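Local coordinates for protein prolyl-tRNA synthetase (Naegleria fowleri, PDB 6UYH) that probably attaches proline to its cognate tRNA in an ATP-dependent reaction, and here is bound to the inhibitor halofuginone and an ATP analogue, at residues P292-P304 / L326-R338. Numbering follows the deposited sequence.
Sequences PPRVAFCQVVVIP and LEKAGIRVKLDDR. With EDO (1,2-ethanediol), chain R; EDO (1,2-ethanediol), chain Q; SO4 (sulfate ion), chain X.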
ATOM      1  N   PRO A 292      -0.167  -7.932 -20.799  1.00 23.38           N
ATOM      2  CA  PRO A 292       0.722  -6.928 -21.382  1.00 24.71           C
ATOM      3  C   PRO A 292       2.089  -7.019 -20.730  1.00 22.29           C
ATOM      4  O   PRO A 292       2.180  -7.114 -19.496  1.00 22.14           O
ATOM      5  CB  PRO A 292       0.031  -5.593 -21.042  1.00 22.63           C
ATOM      6  CG  PRO A 292      -1.377  -5.953 -20.669  1.00 26.39           C
ATOM      7  CD  PRO A 292      -1.282  -7.324 -20.058  1.00 19.32           C
ATOM      8  N   PRO A 293       3.164  -7.036 -21.519  1.00 22.78           N
ATOM      9  CA  PRO A 293       4.496  -7.321 -20.952  1.00 25.96           C
ATOM     10  C   PRO A 293       4.907  -6.434 -19.779  1.00 25.37           C
ATOM     11  O   PRO A 293       5.608  -6.907 -18.879  1.00 25.59           O
ATOM     12  CB  PRO A 293       5.424  -7.128 -22.159  1.00 25.00           C
ATOM     13  CG  PRO A 293       4.570  -7.519 -23.333  1.00 24.96           C
ATOM     14  CD  PRO A 293       3.164  -7.071 -22.994  1.00 22.31           C
ATOM     15  N   ARG A 294       4.493  -5.171 -19.744  1.00 25.47           N
ATOM     16  CA  ARG A 294       4.978  -4.290 -18.690  1.00 26.21           C
ATOM     17  C   ARG A 294       4.312  -4.533 -17.340  1.00 26.25           C
ATOM     18  O   ARG A 294       4.788  -4.000 -16.329  1.00 26.74           O
ATOM     19  CB  ARG A 294       4.814  -2.830 -19.124  1.00 28.68           C
ATOM     20  CG  ARG A 294       5.821  -2.464 -20.221  1.00 32.08           C
ATOM     21  CD  ARG A 294       5.374  -1.317 -21.116  1.00 37.85           C
ATOM     22  NE  ARG A 294       6.033  -1.375 -22.421  1.00 40.04           N
ATOM     23  CZ  ARG A 294       5.751  -0.572 -23.443  1.00 36.60           C
ATOM     24  NH1 ARG A 294       4.811   0.363 -23.312  1.00 29.92           N
ATOM     25  NH2 ARG A 294       6.402  -0.703 -24.596  1.00 30.79           N
ATOM     26  N   VAL A 295       3.242  -5.323 -17.280  1.00 22.17           N
ATOM     27  CA  VAL A 295       2.659  -5.687 -15.995  1.00 22.21           C
ATOM     28  C   VAL A 295       2.646  -7.193 -15.776  1.00 20.59           C
ATOM     29  O   VAL A 295       1.997  -7.672 -14.851  1.00 23.98           O
ATOM     30  CB  VAL A 295       1.245  -5.096 -15.822  1.00 20.02           C
ATOM     31  CG1 VAL A 295       1.290  -3.571 -15.927  1.00 23.65           C
ATOM     32  CG2 VAL A 295       0.276  -5.687 -16.848  1.00 18.78           C
ATOM     33  N   ALA A 296       3.375  -7.951 -16.594  1.00 22.88           N
ATOM     34  CA  ALA A 296       3.372  -9.408 -16.492  1.00 21.45           C
ATOM     35  C   ALA A 296       4.305  -9.864 -15.375  1.00 21.16           C
ATOM     36  O   ALA A 296       5.501  -9.566 -15.418  1.00 24.49           O
ATOM     37  CB  ALA A 296       3.797 -10.027 -17.823  1.00 24.76           C
ATOM     38  N   PHE A 297       3.769 -10.633 -14.414  1.00 22.52           N
ATOM     39  CA  PHE A 297       4.585 -11.141 -13.308  1.00 23.75           C
ATOM     40  C   PHE A 297       5.797 -11.898 -13.832  1.00 29.72           C
ATOM     41  O   PHE A 297       6.881 -11.861 -13.231  1.00 26.57           O
ATOM     42  CB  PHE A 297       3.741 -12.046 -12.401  1.00 22.83           C
ATOM     43  CG  PHE A 297       3.445 -13.382 -13.004  1.00 22.29           C
ATOM     44  CD1 PHE A 297       4.210 -14.490 -12.688  1.00 26.84           C
ATOM     45  CD2 PHE A 297       2.417 -13.519 -13.931  1.00 25.82           C
ATOM     46  CE1 PHE A 297       3.956 -15.721 -13.275  1.00 29.77           C
ATOM     47  CE2 PHE A 297       2.151 -14.748 -14.529  1.00 22.33           C
ATOM     48  CZ  PHE A 297       2.925 -15.853 -14.202  1.00 24.93           C
ATOM     49  N   CYS A 298       5.620 -12.613 -14.939  1.00 25.21           N
ATOM     50  CA  CYS A 298       6.706 -13.253 -15.666  1.00 24.69           C
ATOM     51  C   CYS A 298       6.570 -12.830 -17.119  1.00 29.16           C
ATOM     52  O   CYS A 298       5.509 -13.022 -17.723  1.00 27.40           O
ATOM     53  CB  CYS A 298       6.646 -14.778 -15.532  1.00 26.97           C
ATOM     54  SG  CYS A 298       7.792 -15.677 -16.609  1.00 31.05           S
ATOM     55  N   GLN A 299       7.625 -12.238 -17.673  1.00 27.06           N
ATOM     56  CA  GLN A 299       7.559 -11.795 -19.063  1.00 26.30           C
ATOM     57  C   GLN A 299       7.982 -12.875 -20.045  1.00 27.78           C
ATOM     58  O   GLN A 299       7.439 -12.951 -21.153  1.00 29.07           O
ATOM     59  CB  GLN A 299       8.430 -10.557 -19.258  1.00 28.83           C
ATOM     60  CG  GLN A 299       7.980  -9.367 -18.423  1.00 25.12           C
ATOM     61  CD  GLN A 299       9.011  -8.271 -18.433  1.00 30.84           C
ATOM     62  OE1 GLN A 299      10.156  -8.484 -18.034  1.00 34.04           O
ATOM     63  NE2 GLN A 299       8.622  -7.093 -18.907  1.00 27.67           N
ATOM     64  N   VAL A 300       8.953 -13.702 -19.667  1.00 29.10           N
ATOM     65  CA  VAL A 300       9.512 -14.722 -20.549  1.00 31.05           C
ATOM     66  C   VAL A 300       9.670 -15.999 -19.743  1.00 32.33           C
ATOM     67  O   VAL A 300      10.253 -15.975 -18.656  1.00 32.34           O
ATOM     68  CB  VAL A 300      10.876 -14.302 -21.141  1.00 33.85           C
ATOM     69  CG1 VAL A 300      11.402 -15.384 -22.084  1.00 34.66           C
ATOM     70  CG2 VAL A 300      10.779 -12.959 -21.853  1.00 37.19           C
ATOM     71  N   VAL A 301       9.149 -17.110 -20.258  1.00 32.72           N
ATOM     72  CA  VAL A 301       9.383 -18.425 -19.666  1.00 42.55           C
ATOM     73  C   VAL A 301      10.264 -19.222 -20.618  1.00 43.49           C
ATOM     74  O   VAL A 301      10.004 -19.266 -21.828  1.00 36.85           O
ATOM     75  CB  VAL A 301       8.065 -19.162 -19.350  1.00 38.88           C
ATOM     76  CG1 VAL A 301       7.212 -19.376 -20.608  1.00 36.04           C
ATOM     77  CG2 VAL A 301       8.350 -20.490 -18.635  1.00 36.17           C
ATOM     78  N   VAL A 302      11.327 -19.820 -20.079  1.00 39.56           N
ATOM     79  CA  VAL A 302      12.275 -20.612 -20.859  1.00 40.98           C
ATOM     80  C   VAL A 302      12.001 -22.082 -20.582  1.00 41.48           C
ATOM     81  O   VAL A 302      11.944 -22.502 -19.421  1.00 44.64           O
ATOM     82  CB  VAL A 302      13.731 -20.249 -20.513  1.00 45.51           C
ATOM     83  CG1 VAL A 302      14.703 -20.991 -21.435  1.00 51.98           C
ATOM     84  CG2 VAL A 302      13.955 -18.752 -20.606  1.00 42.97           C
ATOM     85  N   ILE A 303      11.817 -22.863 -21.641  1.00 42.97           N
ATOM     86  CA  ILE A 303      11.481 -24.273 -21.470  1.00 46.48           C
ATOM     87  C   ILE A 303      12.470 -25.143 -22.240  1.00 50.18           C
ATOM     88  O   ILE A 303      12.506 -25.103 -23.476  1.00 48.11           O
ATOM     89  CB  ILE A 303      10.035 -24.554 -21.907  1.00 45.24           C
ATOM     90  CG1 ILE A 303       9.066 -23.640 -21.149  1.00 45.97           C
ATOM     91  CG2 ILE A 303       9.681 -26.016 -21.678  1.00 44.92           C
ATOM     92  CD1 ILE A 303       7.608 -23.912 -21.434  1.00 50.03           C
ATOM     93  N   PRO A 304      13.297 -25.931 -21.554  1.00 48.84           N
ATOM     94  CA  PRO A 304      14.147 -26.895 -22.261  1.00 55.70           C
ATOM     95  C   PRO A 304      13.343 -28.137 -22.613  1.00 58.16           C
ATOM     96  O   PRO A 304      12.600 -28.667 -21.784  1.00 60.38           O
ATOM     97  CB  PRO A 304      15.250 -27.206 -21.244  1.00 52.99           C
ATOM     98  CG  PRO A 304      14.594 -27.008 -19.919  1.00 50.94           C
ATOM     99  CD  PRO A 304      13.555 -25.918 -20.103  1.00 48.16           C
ATOM    100  N   LEU A 326      18.924 -12.895 -19.637  1.00 43.94           N
ATOM    101  CA  LEU A 326      17.684 -12.135 -19.530  1.00 41.04           C
ATOM    102  C   LEU A 326      17.493 -11.586 -18.122  1.00 39.76           C
ATOM    103  O   LEU A 326      17.080 -10.433 -17.951  1.00 43.30           O
ATOM    104  CB  LEU A 326      16.498 -13.009 -19.938  1.00 42.22           C
ATOM    105  CG  LEU A 326      16.512 -13.605 -21.351  1.00 43.51           C
ATOM    106  CD1 LEU A 326      15.190 -14.298 -21.613  1.00 38.33           C
ATOM    107  CD2 LEU A 326      16.767 -12.541 -22.399  1.00 42.54           C
ATOM    108  N   GLU A 327      17.795 -12.392 -17.100  1.00 42.08           N
ATOM    109  CA  GLU A 327      17.665 -11.917 -15.725  1.00 47.45           C
ATOM    110  C   GLU A 327      18.587 -10.734 -15.456  1.00 42.80           C
ATOM    111  O   GLU A 327      18.193  -9.772 -14.785  1.00 39.70           O
ATOM    112  CB  GLU A 327      17.962 -13.046 -14.739  1.00 54.99           C
ATOM    113  CG  GLU A 327      17.768 -12.628 -13.291  1.00 63.95           C
ATOM    114  CD  GLU A 327      18.473 -13.543 -12.312  1.00 75.10           C
ATOM    115  OE1 GLU A 327      19.487 -14.168 -12.696  1.00 84.65           O
ATOM    116  OE2 GLU A 327      18.012 -13.638 -11.154  1.00 76.81           O
ATOM    117  N   LYS A 328      19.822 -10.796 -15.964  1.00 51.63           N
ATOM    118  CA  LYS A 328      20.765  -9.698 -15.781  1.00 49.04           C
ATOM    119  C   LYS A 328      20.277  -8.427 -16.459  1.00 50.09           C
ATOM    120  O   LYS A 328      20.574  -7.321 -15.993  1.00 43.44           O
ATOM    121  CB  LYS A 328      22.144 -10.095 -16.316  1.00 47.38           C
ATOM    122  N   ALA A 329      19.520  -8.565 -17.549  1.00 44.99           N
ATOM    123  CA  ALA A 329      18.955  -7.429 -18.262  1.00 42.22           C
ATOM    124  C   ALA A 329      17.685  -6.900 -17.619  1.00 42.33           C
ATOM    125  O   ALA A 329      17.094  -5.954 -18.145  1.00 44.93           O
ATOM    126  CB  ALA A 329      18.670  -7.806 -19.719  1.00 41.43           C
ATOM    127  N   GLY A 330      17.254  -7.474 -16.503  1.00 38.65           N
ATOM    128  CA  GLY A 330      16.087  -6.984 -15.807  1.00 36.58           C
ATOM    129  C   GLY A 330      14.774  -7.519 -16.320  1.00 37.32           C
ATOM    130  O   GLY A 330      13.723  -6.990 -15.949  1.00 37.11           O
ATOM    131  N   ILE A 331      14.801  -8.540 -17.163  1.00 37.43           N
ATOM    132  CA  ILE A 331      13.583  -9.177 -17.647  1.00 36.29           C
ATOM    133  C   ILE A 331      13.113 -10.179 -16.599  1.00 35.59           C
ATOM    134  O   ILE A 331      13.918 -10.940 -16.045  1.00 38.16           O
ATOM    135  CB  ILE A 331      13.841  -9.852 -19.005  1.00 37.49           C
ATOM    136  CG1 ILE A 331      14.264  -8.801 -20.043  1.00 36.68           C
ATOM    137  CG2 ILE A 331      12.629 -10.661 -19.465  1.00 34.16           C
ATOM    138  CD1 ILE A 331      14.832  -9.379 -21.334  1.00 37.56           C
ATOM    139  N   ARG A 332      11.811 -10.174 -16.307  1.00 31.07           N
ATOM    140  CA  ARG A 332      11.249 -11.124 -15.350  1.00 29.58           C
ATOM    141  C   ARG A 332      11.114 -12.468 -16.056  1.00 31.38           C
ATOM    142  O   ARG A 332      10.211 -12.676 -16.866  1.00 31.86           O
ATOM    143  CB  ARG A 332       9.925 -10.610 -14.804  1.00 26.44           C
ATOM    144  CG  ARG A 332      10.097  -9.324 -14.009  1.00 26.85           C
ATOM    145  CD  ARG A 332       8.783  -8.796 -13.422  1.00 25.66           C
ATOM    146  NE  ARG A 332       7.786  -8.439 -14.435  1.00 26.99           N
ATOM    147  CZ  ARG A 332       7.787  -7.306 -15.134  1.00 28.19           C
ATOM    148  NH1 ARG A 332       8.748  -6.408 -14.952  1.00 29.21           N
ATOM    149  NH2 ARG A 332       6.825  -7.067 -16.023  1.00 25.09           N
ATOM    150  N   VAL A 333      12.030 -13.384 -15.761  1.00 33.84           N
ATOM    151  CA  VAL A 333      12.186 -14.609 -16.533  1.00 39.23           C
ATOM    152  C   VAL A 333      12.058 -15.794 -15.591  1.00 37.90           C
ATOM    153  O   VAL A 333      12.481 -15.725 -14.431  1.00 37.92           O
ATOM    154  CB  VAL A 333      13.535 -14.636 -17.292  1.00 35.84           C
ATOM    155  CG1 VAL A 333      14.709 -14.438 -16.333  1.00 36.94           C
ATOM    156  CG2 VAL A 333      13.707 -15.930 -18.079  1.00 38.49           C
ATOM    157  N   LYS A 334      11.452 -16.869 -16.083  1.00 39.71           N
ATOM    158  CA  LYS A 334      11.379 -18.129 -15.363  1.00 41.09           C
ATOM    159  C   LYS A 334      11.969 -19.243 -16.213  1.00 43.08           C
ATOM    160  O   LYS A 334      11.895 -19.214 -17.443  1.00 36.11           O
ATOM    161  CB  LYS A 334       9.939 -18.470 -14.981  1.00 36.12           C
ATOM    162  CG  LYS A 334       9.421 -17.635 -13.827  1.00 42.80           C
ATOM    163  CD  LYS A 334       8.126 -18.184 -13.260  1.00 47.66           C
ATOM    164  CE  LYS A 334       7.711 -17.404 -12.022  1.00 49.17           C
ATOM    165  NZ  LYS A 334       8.826 -17.312 -11.036  1.00 52.75           N
ATOM    166  N   LEU A 335      12.570 -20.220 -15.542  1.00 39.15           N
ATOM    167  CA  LEU A 335      13.120 -21.407 -16.182  1.00 44.25           C
ATOM    168  C   LEU A 335      12.301 -22.604 -15.712  1.00 44.53           C
ATOM    169  O   LEU A 335      12.397 -23.009 -14.551  1.00 47.06           O
ATOM    170  CB  LEU A 335      14.603 -21.554 -15.841  1.00 43.84           C
ATOM    171  CG  LEU A 335      15.344 -22.873 -16.065  1.00 46.51           C
ATOM    172  CD1 LEU A 335      14.966 -23.517 -17.381  1.00 46.81           C
ATOM    173  CD2 LEU A 335      16.842 -22.625 -16.015  1.00 47.39           C
ATOM    174  N   ASP A 336      11.491 -23.163 -16.607  1.00 40.53           N
ATOM    175  CA  ASP A 336      10.622 -24.287 -16.260  1.00 42.64           C
ATOM    176  C   ASP A 336      11.295 -25.577 -16.721  1.00 47.42           C
ATOM    177  O   ASP A 336      11.041 -26.080 -17.815  1.00 46.52           O
ATOM    178  CB  ASP A 336       9.234 -24.127 -16.867  1.00 43.76           C
ATOM    179  CG  ASP A 336       8.262 -25.194 -16.384  1.00 46.54           C
ATOM    180  OD1 ASP A 336       8.685 -26.114 -15.642  1.00 45.37           O
ATOM    181  OD2 ASP A 336       7.071 -25.118 -16.744  1.00 39.31           O
ATOM    182  N   ASP A 337      12.147 -26.127 -15.858  1.00 51.04           N
ATOM    183  CA  ASP A 337      12.786 -27.412 -16.107  1.00 50.94           C
ATOM    184  C   ASP A 337      12.170 -28.531 -15.274  1.00 55.38           C
ATOM    185  O   ASP A 337      12.870 -29.472 -14.887  1.00 52.23           O
ATOM    186  CB  ASP A 337      14.289 -27.313 -15.853  1.00 51.88           C
ATOM    187  CG  ASP A 337      14.616 -26.834 -14.454  1.00 58.38           C
ATOM    188  OD1 ASP A 337      13.685 -26.476 -13.699  1.00 56.95           O
ATOM    189  OD2 ASP A 337      15.816 -26.818 -14.107  1.00 65.92           O
ATOM    190  N   ARG A 338      10.873 -28.440 -14.984  1.00 57.47           N
ATOM    191  CA  ARG A 338      10.178 -29.500 -14.263  1.00 55.19           C
ATOM    192  C   ARG A 338      10.269 -30.811 -15.029  1.00 58.25           C
ATOM    193  O   ARG A 338      10.048 -30.854 -16.243  1.00 55.72           O
ATOM    194  CB  ARG A 338       8.716 -29.118 -14.042  1.00 51.02           C
ATOM    195  CG  ARG A 338       8.510 -28.069 -12.966  1.00 50.25           C
ATOM    196  CD  ARG A 338       7.034 -27.727 -12.810  1.00 49.67           C
ATOM    197  NE  ARG A 338       6.552 -26.857 -13.877  1.00 42.81           N
ATOM    198  CZ  ARG A 338       5.329 -26.336 -13.920  1.00 46.42           C
ATOM    199  NH1 ARG A 338       4.461 -26.608 -12.957  1.00 44.32           N
ATOM    200  NH2 ARG A 338       4.972 -25.541 -14.924  1.00 44.82           N
TER
HETATM  201  C1  EDO R 616      12.479  -5.510 -18.753  1.00 53.00           C
HETATM  202  O1  EDO R 616      12.881  -4.187 -19.129  1.00 59.22           O
HETATM  203  C2  EDO R 616      11.215  -5.415 -17.912  1.00 46.73           C
HETATM  204  O2  EDO R 616      10.197  -4.747 -18.670  1.00 40.39           O
HETATM  205  C1  EDO Q 615       8.726  -4.328 -21.861  1.00 39.85           C
HETATM  206  O1  EDO Q 615       8.711  -2.969 -22.311  1.00 43.51           O
HETATM  207  C2  EDO Q 615      10.079  -4.939 -22.209  1.00 40.28           C
HETATM  208  O2  EDO Q 615      11.121  -4.050 -21.799  1.00 43.57           O
HETATM  209  S   SO4 X 706       3.171 -28.841 -10.460  1.00 96.27           S
HETATM  210  O1  SO4 X 706       3.267 -28.426  -9.064  1.00 98.76           O
HETATM  211  O2  SO4 X 706       2.559 -27.765 -11.235  1.00 98.52           O
HETATM  212  O3  SO4 X 706       2.343 -30.038 -10.563  1.00 96.52           O
HETATM  213  O4  SO4 X 706       4.511 -29.123 -10.969  1.00 94.22           O
HETATM  214  O   HOH W   1       8.191  -4.312 -16.995  1.00 34.15           O
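Arg332 turns one edge of its guanidinium to the backbone oxygen of Ala296: Arg332 NE lies 2.7 Å from Ala296 O and Arg332 NH2 lies 2.9 Å from Ala296 O, both donating to it, with the oxygen in the guanidinium plane. A bend at chi3 (-62°) turns the guanidinium back over Gln299, whose amide stacks on one face with the two planes 22° apart. Gln299 is held at both ends of its amide: OE1 takes Arg332 N on a lone pair at 2.9 Å, while NE2 donates to Pro293 O and to a 1,2-ethanediol molecule. In return, Arg332 O accepts from both Gln299 N (2.7 Å) and Val300 N. From there the strands run parallel, with Lys334 N bonded to Val300 O, Val302 N to Lys334 O (2.8 Å) and Asp336 N to Val302 O.

On one face of the sheet Val300 CG2 meets Ile331 CG2 at 3.8 Å and CG1 reaches Leu326, with Ile394 of helix 391-415 packing against all three residues. Val301 and Lys334 point to the other face, where Trp350 of helix 343-353 touches both. With helix 313-328 joining strands 300-304 and 333-335, this is a beta-alpha-beta crossover at the edge of the five-stranded mixed sheet characteristic of class IIa anticodon-binding domains.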